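Local coordinates for protein beta-lactamase OXA-2 (Salmonella typhimurium, PDB 1K38) that hydrolyses the beta-lactam ring of penicillins such as oxacillin as a class D serine enzyme, thereby conferring antibiotic resistance, at residues G181-L186 and V203-G208. Residues are numbered along the deposited sequence; the frame is centred on the assembly and turned at random.
Sequences GRNWIL and VEWPTG
The open end of the antiparallel hairpin formed by strands 184-192 and 196-205 lies here. I185 and E204 are the hydrogen-bonded pair: E204 N gives its hydrogen to I185 O (2.8 Å, nearly straight at 167°), and I185 N answers to a lone pair of E204 O at 3.1 Å. Both side chains rise from the same face and run alongside each other. E204 is extended beyond CG, its carboxylate fixed by a salt bridge to R187 and a hydrogen bond from W202, so the acid suits a buried place.

In the central sheet of the penicillin-recognising fold this hairpin lies between strands 177-181 and 208-217. L186 and V203 form the adjoining non-hydrogen-bonded pair on the other face, where V203 CG2 also leans on W184 CE3. W184 and W205 continue this side at the open end, pointing the same way. W184 CB sits 3.5 Å from the centroid of the W205 six-membered ring, almost on its normal, a CH-pi contact that a broad indole provides; the two ring systems lie near parallel (25°) but slid apart. W184 CG, between backbone N and carbonyl carbon, folds the indole back over G181 N, which bonds to W184 O. W205 NE1 is held by A241 O. N183 turns its amide 80° to the W205 ring, with OD1 at the ring edge. P206 CD rests 3.2 Å from N183 O; proline suits the second position of the type I turn W205-G208, and the positive phi of G208 suits glycine.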
loop_
_atom_site.group_PDB
_atom_site.type_symbol
_atom_site.label_atom_id
_atom_site.label_comp_id
_atom_site.label_asym_id
_atom_site.label_seq_id
_atom_site.Cartn_x
_atom_site.Cartn_y
_atom_site.Cartn_z
ATOM N N GLY A 181 2.292 -2.800 9.216
ATOM C CA GLY A 181 2.756 -3.981 9.919
ATOM C C GLY A 181 2.093 -5.155 9.222
ATOM O O GLY A 181 1.413 -4.965 8.218
ATOM N N ARG A 182 2.270 -6.362 9.746
ATOM C CA ARG A 182 1.675 -7.539 9.126
ATOM C C ARG A 182 0.157 -7.484 8.999
ATOM O O ARG A 182 -0.404 -7.984 8.020
ATOM C CB ARG A 182 2.069 -8.803 9.900
ATOM C CG ARG A 182 3.548 -9.139 9.828
ATOM C CD ARG A 182 3.844 -10.442 10.559
ATOM N NE ARG A 182 5.270 -10.750 10.564
ATOM C CZ ARG A 182 5.971 -11.092 9.488
ATOM N NH1 ARG A 182 5.381 -11.178 8.300
ATOM N NH2 ARG A 182 7.270 -11.338 9.595
ATOM N N ASN A 183 -0.513 -6.875 9.976
ATOM C CA ASN A 183 -1.968 -6.803 9.938
ATOM C C ASN A 183 -2.560 -5.399 10.007
ATOM O O ASN A 183 -3.739 -5.238 10.319
ATOM C CB ASN A 183 -2.573 -7.662 11.057
ATOM C CG ASN A 183 -2.174 -7.194 12.439
ATOM O OD1 ASN A 183 -2.762 -7.613 13.440
ATOM N ND2 ASN A 183 -1.169 -6.334 12.509
ATOM N N TRP A 184 -1.758 -4.382 9.717
ATOM C CA TRP A 184 -2.275 -3.015 9.740
ATOM C C TRP A 184 -1.549 -2.107 8.751
ATOM O O TRP A 184 -0.356 -2.276 8.498
ATOM C CB TRP A 184 -2.193 -2.421 11.151
ATOM C CG TRP A 184 -0.812 -2.311 11.708
ATOM C CD1 TRP A 184 -0.096 -3.291 12.335
ATOM C CD2 TRP A 184 0.030 -1.154 11.680
ATOM N NE1 TRP A 184 1.140 -2.814 12.701
ATOM C CE2 TRP A 184 1.243 -1.506 12.309
ATOM C CE3 TRP A 184 -0.124 0.146 11.182
ATOM C CZ2 TRP A 184 2.300 -0.603 12.455
ATOM C CZ3 TRP A 184 0.926 1.043 11.325
ATOM C CH2 TRP A 184 2.125 0.665 11.957
ATOM N N ILE A 185 -2.288 -1.155 8.187
ATOM C CA ILE A 185 -1.726 -0.212 7.226
ATOM C C ILE A 185 -2.183 1.203 7.546
ATOM O O ILE A 185 -3.379 1.475 7.644
ATOM C CB ILE A 185 -2.162 -0.550 5.774
ATOM C CG1 ILE A 185 -1.718 -1.971 5.416
ATOM C CG2 ILE A 185 -1.532 0.442 4.791
ATOM C CD1 ILE A 185 -2.212 -2.453 4.064
ATOM N N LEU A 186 -1.221 2.103 7.709
ATOM C CA LEU A 186 -1.520 3.498 8.006
ATOM C C LEU A 186 -1.384 4.309 6.728
ATOM O O LEU A 186 -0.309 4.340 6.123
ATOM C CB LEU A 186 -0.549 4.039 9.066
ATOM C CG LEU A 186 -0.602 5.546 9.365
ATOM C CD1 LEU A 186 -1.952 5.925 9.972
ATOM C CD2 LEU A 186 0.524 5.907 10.332
ATOM N N VAL A 203 -6.194 4.077 9.579
ATOM C CA VAL A 203 -5.376 2.901 9.803
ATOM C C VAL A 203 -6.314 1.715 9.597
ATOM O O VAL A 203 -7.391 1.646 10.197
ATOM C CB VAL A 203 -4.770 2.874 11.228
ATOM C CG1 VAL A 203 -5.866 2.921 12.269
ATOM C CG2 VAL A 203 -3.905 1.631 11.388
ATOM N N GLU A 204 -5.915 0.797 8.723
ATOM C CA GLU A 204 -6.736 -0.373 8.428
ATOM C C GLU A 204 -6.303 -1.579 9.225
ATOM O O GLU A 204 -5.110 -1.878 9.322
ATOM C CB GLU A 204 -6.642 -0.757 6.949
ATOM C CG GLU A 204 -6.623 0.388 5.993
ATOM C CD GLU A 204 -6.549 -0.065 4.548
ATOM O OE1 GLU A 204 -6.118 -1.211 4.288
ATOM O OE2 GLU A 204 -6.905 0.735 3.668
ATOM N N TRP A 205 -7.291 -2.280 9.769
ATOM C CA TRP A 205 -7.069 -3.496 10.535
ATOM C C TRP A 205 -7.949 -4.580 9.921
ATOM O O TRP A 205 -8.830 -4.291 9.115
ATOM C CB TRP A 205 -7.451 -3.287 12.002
ATOM C CG TRP A 205 -6.514 -2.380 12.722
ATOM C CD1 TRP A 205 -6.612 -1.022 12.843
ATOM C CD2 TRP A 205 -5.304 -2.756 13.384
ATOM N NE1 TRP A 205 -5.536 -0.531 13.540
ATOM C CE2 TRP A 205 -4.716 -1.572 13.884
ATOM C CE3 TRP A 205 -4.654 -3.979 13.602
ATOM C CZ2 TRP A 205 -3.508 -1.574 14.590
ATOM C CZ3 TRP A 205 -3.456 -3.982 14.302
ATOM C CH2 TRP A 205 -2.894 -2.784 14.788
ATOM N N PRO A 206 -7.718 -5.845 10.289
ATOM C CA PRO A 206 -8.524 -6.937 9.739
ATOM C C PRO A 206 -10.035 -6.782 9.940
ATOM O O PRO A 206 -10.819 -7.213 9.100
ATOM C CB PRO A 206 -7.969 -8.161 10.459
ATOM C CG PRO A 206 -6.525 -7.814 10.627
ATOM C CD PRO A 206 -6.598 -6.373 11.092
ATOM N N THR A 207 -10.440 -6.157 11.043
ATOM C CA THR A 207 -11.861 -5.987 11.343
ATOM C C THR A 207 -12.469 -4.672 10.861
ATOM O O THR A 207 -13.677 -4.464 10.976
ATOM C CB THR A 207 -12.128 -6.112 12.860
ATOM O OG1 THR A 207 -11.398 -5.101 13.565
ATOM C CG2 THR A 207 -11.697 -7.481 13.364
ATOM N N GLY A 208 -11.641 -3.789 10.316
ATOM C CA GLY A 208 -12.152 -2.515 9.843
ATOM C C GLY A 208 -11.119 -1.408 9.919
ATOM O O GLY A 208 -10.018 -1.606 10.433
#